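Local coordinates for peptidase M16 domain protein (Alicyclobacillus acidocaldarius subsp. acidocaldarius DSM 446, PDB 4XEA) that is a putative metallopeptidase of family M16 that binds a nickel ion and probably cleaves peptide bonds at that metal site, at residues 151-154 against 155-159; 355-358 against 359-363. All coordinates share one frame; numbering follows the deposited sequence. Where two conformers were deposited one is given.

In the fold
Both contacts are local, between side chains three to five residues apart along a helix, yet they sit in different surroundings. Contact 1 takes in the end of helix 144-156 and the turn after it, and most of its residues are buried against strands 252-258, 314-321 and 415-422. Contact 2 takes in the last turns of helix 346-363 and lies nearer the surface, with helix 387-396 on one side and the second subunit touching Met362. The centres of contact 1 and contact 2 lie about 33 Å apart, and the two do not touch. Contact 1 joins apolar pairs to an ion pair at its margin; contact 2 mixes aliphatic packing with two long cationic chains.

Contact 1: 151-154 against 155-159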
loop_
_atom_site.group_PDB
_atom_site.type_symbol
_atom_site.label_atom_id
_atom_site.label_comp_id
_atom_site.label_asym_id
_atom_site.label_seq_id
_atom_site.Cartn_x
_atom_site.Cartn_y
_atom_site.Cartn_z
ATOM N N GLU A 151 17.746 15.875 5.843
ATOM C CA GLU A 151 19.116 16.102 6.379
ATOM C C GLU A 151 20.173 15.490 5.423
ATOM O O GLU A 151 21.158 16.117 5.109
ATOM C CB GLU A 151 19.276 15.546 7.801
ATOM C CG GLU A 151 18.564 16.331 8.898
ATOM C CD GLU A 151 18.934 17.827 8.926
ATOM O OE1 GLU A 151 20.062 18.201 8.504
ATOM O OE2 GLU A 151 18.068 18.620 9.370
ATOM N N LEU A 152 19.892 14.298 4.920
ATOM C CA LEU A 152 20.761 13.637 3.927
ATOM C C LEU A 152 20.926 14.508 2.674
ATOM O O LEU A 152 22.068 14.849 2.267
ATOM C CB LEU A 152 20.175 12.254 3.626
ATOM C CG LEU A 152 20.831 11.285 2.631
ATOM C CD1 LEU A 152 20.704 11.826 1.242
ATOM C CD2 LEU A 152 22.226 11.037 3.011
ATOM N N LEU A 153 19.808 14.958 2.102
ATOM C CA LEU A 153 19.863 15.823 0.924
ATOM C C LEU A 153 20.607 17.120 1.149
ATOM O O LEU A 153 21.394 17.578 0.243
ATOM C CB LEU A 153 18.461 16.097 0.360
ATOM C CG LEU A 153 17.691 14.907 -0.244
ATOM C CD1 LEU A 153 16.311 15.339 -0.858
ATOM C CD2 LEU A 153 18.505 14.239 -1.345
ATOM N N ARG A 154 20.356 17.729 2.307
ATOM C CA ARG A 154 20.992 18.970 2.679
ATOM C C ARG A 154 22.524 18.767 2.850
ATOM O O ARG A 154 23.301 19.642 2.491
ATOM C CB ARG A 154 20.416 19.585 3.952
ATOM C CG ARG A 154 19.157 20.439 3.719
ATOM C CD ARG A 154 18.764 21.297 4.951
ATOM N NE ARG A 154 18.160 20.580 6.080
ATOM C CZ ARG A 154 16.857 20.286 6.218
ATOM N NH1 ARG A 154 16.436 19.663 7.320
ATOM N NH2 ARG A 154 15.972 20.582 5.265
ATOM N N ALA A 155 22.906 17.601 3.341
ATOM C CA ALA A 155 24.324 17.251 3.469
ATOM C C ALA A 155 24.943 16.951 2.075
ATOM O O ALA A 155 26.069 17.384 1.752
ATOM C CB ALA A 155 24.474 16.063 4.430
HETATM N N MSE A 156 24.199 16.228 1.248
HETATM C CA MSE A 156 24.686 15.785 -0.041
HETATM C C MSE A 156 24.883 16.913 -1.077
HETATM O O MSE A 156 25.896 16.926 -1.786
HETATM C CB MSE A 156 23.756 14.698 -0.586
HETATM C CG MSE A 156 24.085 14.148 -1.938
HETATM SE SE MSE A 156 22.986 12.617 -2.454
HETATM C CE MSE A 156 23.613 11.386 -1.243
ATOM N N TYR A 157 23.925 17.838 -1.138
ATOM C CA TYR A 157 23.832 18.801 -2.220
ATOM C C TYR A 157 24.273 20.184 -1.746
ATOM O O TYR A 157 23.838 20.678 -0.712
ATOM C CB TYR A 157 22.395 18.798 -2.858
ATOM C CG TYR A 157 22.164 17.606 -3.699
ATOM C CD1 TYR A 157 22.639 17.546 -5.015
ATOM C CD2 TYR A 157 21.530 16.472 -3.182
ATOM C CE1 TYR A 157 22.439 16.400 -5.823
ATOM C CE2 TYR A 157 21.330 15.337 -3.977
ATOM C CZ TYR A 157 21.816 15.289 -5.263
ATOM O OH TYR A 157 21.643 14.149 -5.962
ATOM N N HIS A 158 25.165 20.816 -2.515
ATOM C CA HIS A 158 25.614 22.155 -2.223
ATOM C C HIS A 158 24.602 23.233 -2.627
ATOM O O HIS A 158 24.415 24.194 -1.886
ATOM C CB HIS A 158 26.923 22.484 -2.968
ATOM C CG HIS A 158 28.087 21.628 -2.576
ATOM N ND1 HIS A 158 29.233 22.144 -2.011
ATOM C CD2 HIS A 158 28.305 20.304 -2.729
ATOM C CE1 HIS A 158 30.082 21.157 -1.779
ATOM N NE2 HIS A 158 29.529 20.029 -2.187
ATOM N N GLU A 159 24.076 23.123 -3.841
ATOM C CA GLU A 159 23.309 24.216 -4.481
ATOM C C GLU A 159 22.059 23.732 -5.231
ATOM O O GLU A 159 21.150 24.515 -5.433
ATOM C CB GLU A 159 24.139 24.922 -5.582
ATOM C CG GLU A 159 25.388 25.575 -5.215
ATOM C CD GLU A 159 26.469 25.432 -6.330
ATOM O OE1 GLU A 159 26.293 25.975 -7.463
ATOM O OE2 GLU A 159 27.516 24.792 -6.022
#
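Ala155 continues the helix of Glu151 by donating its N to Glu151 O (2.9 Å), and its small methyl suits a position packed on Val416. Next comes Met156, a selenomethionine, whose N meets Leu152 O at 2.7 Å. Its side chain runs alongside that of Leu152, and the bend at chi3 (-68°) brings CE to 3.9 Å from Leu152 CD1; the pliable Met156 and the branched Leu152 pack against strands 314-321 and 415-422. At Tyr157 the backbone leaves helical geometry, although its N still reaches Leu153 O (2.9 Å). With CG beside the backbone N (chi1 -74°), the ring runs alongside Leu153 in the same direction, CE2 lying 4.0 Å from Leu153 CD2, while Leu153 O sits at the ring's edge, in its plane. An alanine here is likely to leave Leu153 CD2 without its aromatic neighbour and open a gap toward Tyr315. Arg154 NH1 grips Glu151 OE2 at 2.8 Å, within the guanidinium plane but from above the carboxylate plane. That oxygen also pairs with Arg147, and Arg163 binds the carbonyls of Arg154 and Tyr157. The helix end thus combines an apolar side with a charged margin, whose shared carboxylate probably offsets the two close arginines.

Contact 2: 355-358 against 359-363; sequences KIMG and RVLMS
The CG2 branch of Ile356 meets Val360 CG2 at 4.1 Å, the two side chains lying at a slant to each other. Ile356, buried, suits its place with a branched aliphatic chain that also packs on Leu394. Val360 CG2, beside its own backbone N, lies over Ile356 O (3.1 Å). The other branch of Ile356 ends with CD1 4.0 Å from Arg359 NE, a tentative value, since Arg359 has two modelled conformers. In the one described, Lys355 runs alongside it, pointing the same way, with Lys355 CD 3.9 Å from Arg359 NH1, equally tentative. Each chain leaves with CG opposite its backbone N (chi1 -176° in Lys355) and kinks at chi3, bringing a lysine methylene, not NZ, up to the guanidinium, obliquely to its plane. Lys355 NZ is drawn off to Asp280 and also bonds Thr286, which probably eases the repulsion between like charges.

This is the regular i to i+4 pattern of an alpha-helix, here the C-terminal part of helix 346-363: Arg359, Val360, Leu361 and Met362 each donate N to the carbonyl four residues earlier, and Leu361 N reaches Met357 O almost straight (173° at the hydrogen).

Met357, a selenomethionine, bends at chi2 and chi3, and its SE comes 4.3 Å from Leu361 CG, a loose contact; its pliable chain also lies on Ile391, Leu394 and Gln395 of helix 387-396. Leu361 CG stands beside its own backbone N, which brings it to 3.3 Å from Met357 O. Gly358 has no side chain, and over its backbone folds Met362, a second selenomethionine: with chi3 at -83° its CE turns back to 3.8 Å from Gly358 O, and it also packs on Thr102 of the second subunit. Ser363, a short polar residue fit for a helix end, uses both OG and N on Arg359 O, from opposite faces of that carbonyl's plane.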
loop_
_atom_site.group_PDB
_atom_site.type_symbol
_atom_site.label_atom_id
_atom_site.label_comp_id
_atom_site.label_asym_id
_atom_site.label_seq_id
_atom_site.Cartn_x
_atom_site.Cartn_y
_atom_site.Cartn_z
ATOM N N LYS A 355 14.215 -11.840 -9.808
ATOM C CA LYS A 355 13.223 -11.210 -8.921
ATOM C C LYS A 355 12.657 -9.954 -9.554
ATOM O O LYS A 355 11.448 -9.755 -9.563
ATOM C CB LYS A 355 13.821 -10.878 -7.537
ATOM C CG LYS A 355 12.806 -10.295 -6.507
ATOM C CD LYS A 355 13.469 -9.650 -5.277
ATOM C CE LYS A 355 14.090 -10.638 -4.313
ATOM N NZ LYS A 355 14.779 -9.911 -3.156
ATOM N N ILE A 356 13.521 -9.088 -10.067
ATOM C CA ILE A 356 13.072 -7.806 -10.601
ATOM C C ILE A 356 12.309 -7.980 -11.949
ATOM O O ILE A 356 11.375 -7.254 -12.223
ATOM C CB ILE A 356 14.235 -6.801 -10.738
ATOM C CG1 ILE A 356 14.912 -6.508 -9.372
ATOM C CG2 ILE A 356 13.767 -5.510 -11.414
ATOM C CD1 ILE A 356 13.997 -6.045 -8.223
HETATM N N MSE A 357 12.704 -8.935 -12.775
HETATM C CA MSE A 357 11.933 -9.272 -13.985
HETATM C C MSE A 357 10.512 -9.682 -13.600
HETATM O O MSE A 357 9.565 -9.207 -14.192
HETATM C CB MSE A 357 12.634 -10.375 -14.778
HETATM C CG MSE A 357 11.843 -10.923 -15.954
HETATM SE SE MSE A 357 11.624 -9.587 -17.342
HETATM C CE MSE A 357 13.302 -10.032 -18.275
ATOM N N GLY A 358 10.382 -10.542 -12.594
ATOM C CA GLY A 358 9.078 -10.977 -12.086
ATOM C C GLY A 358 8.256 -9.821 -11.524
ATOM O O GLY A 358 7.066 -9.686 -11.834
ATOM N N ARG A 359 8.901 -8.987 -10.714
ATOM C CA ARG A 359 8.252 -7.849 -10.087
ATOM C C ARG A 359 7.690 -6.903 -11.161
ATOM O O ARG A 359 6.549 -6.444 -11.062
ATOM C CB ARG A 359 9.256 -7.150 -9.159
ATOM C CG ARG A 359 8.707 -6.010 -8.296
ATOM C CD ARG A 359 9.838 -5.257 -7.537
ATOM N NE ARG A 359 10.417 -5.944 -6.355
ATOM C CZ ARG A 359 9.764 -6.743 -5.507
ATOM N NH1 ARG A 359 10.409 -7.305 -4.491
ATOM N NH2 ARG A 359 8.476 -6.993 -5.661
ATOM N N VAL A 360 8.482 -6.635 -12.191
ATOM C CA VAL A 360 8.054 -5.805 -13.323
ATOM C C VAL A 360 6.923 -6.463 -14.128
ATOM O O VAL A 360 5.917 -5.829 -14.371
ATOM C CB VAL A 360 9.237 -5.439 -14.242
ATOM C CG1 VAL A 360 8.769 -4.653 -15.445
ATOM C CG2 VAL A 360 10.273 -4.598 -13.434
ATOM N N LEU A 361 7.081 -7.719 -14.524
ATOM C CA LEU A 361 5.998 -8.458 -15.198
ATOM C C LEU A 361 4.657 -8.389 -14.408
ATOM O O LEU A 361 3.611 -8.060 -14.992
ATOM C CB LEU A 361 6.411 -9.902 -15.444
ATOM C CG LEU A 361 7.467 -10.166 -16.539
ATOM C CD1 LEU A 361 7.545 -11.660 -16.806
ATOM C CD2 LEU A 361 7.185 -9.405 -17.850
HETATM N N MSE A 362 4.699 -8.640 -13.106
HETATM C CA MSE A 362 3.492 -8.564 -12.267
HETATM C C MSE A 362 2.931 -7.150 -12.166
HETATM O O MSE A 362 1.720 -6.959 -12.166
HETATM C CB MSE A 362 3.744 -9.131 -10.867
HETATM C CG MSE A 362 4.165 -10.580 -10.893
HETATM SE SE MSE A 362 4.225 -11.495 -9.169
HETATM C CE MSE A 362 5.966 -10.987 -8.454
ATOM N N SER A 363 3.817 -6.168 -12.125
ATOM C CA SER A 363 3.434 -4.751 -12.059
ATOM C C SER A 363 2.758 -4.251 -13.334
ATOM O O SER A 363 1.963 -3.339 -13.263
ATOM C CB SER A 363 4.646 -3.874 -11.720
ATOM O OG SER A 363 4.982 -4.026 -10.361
#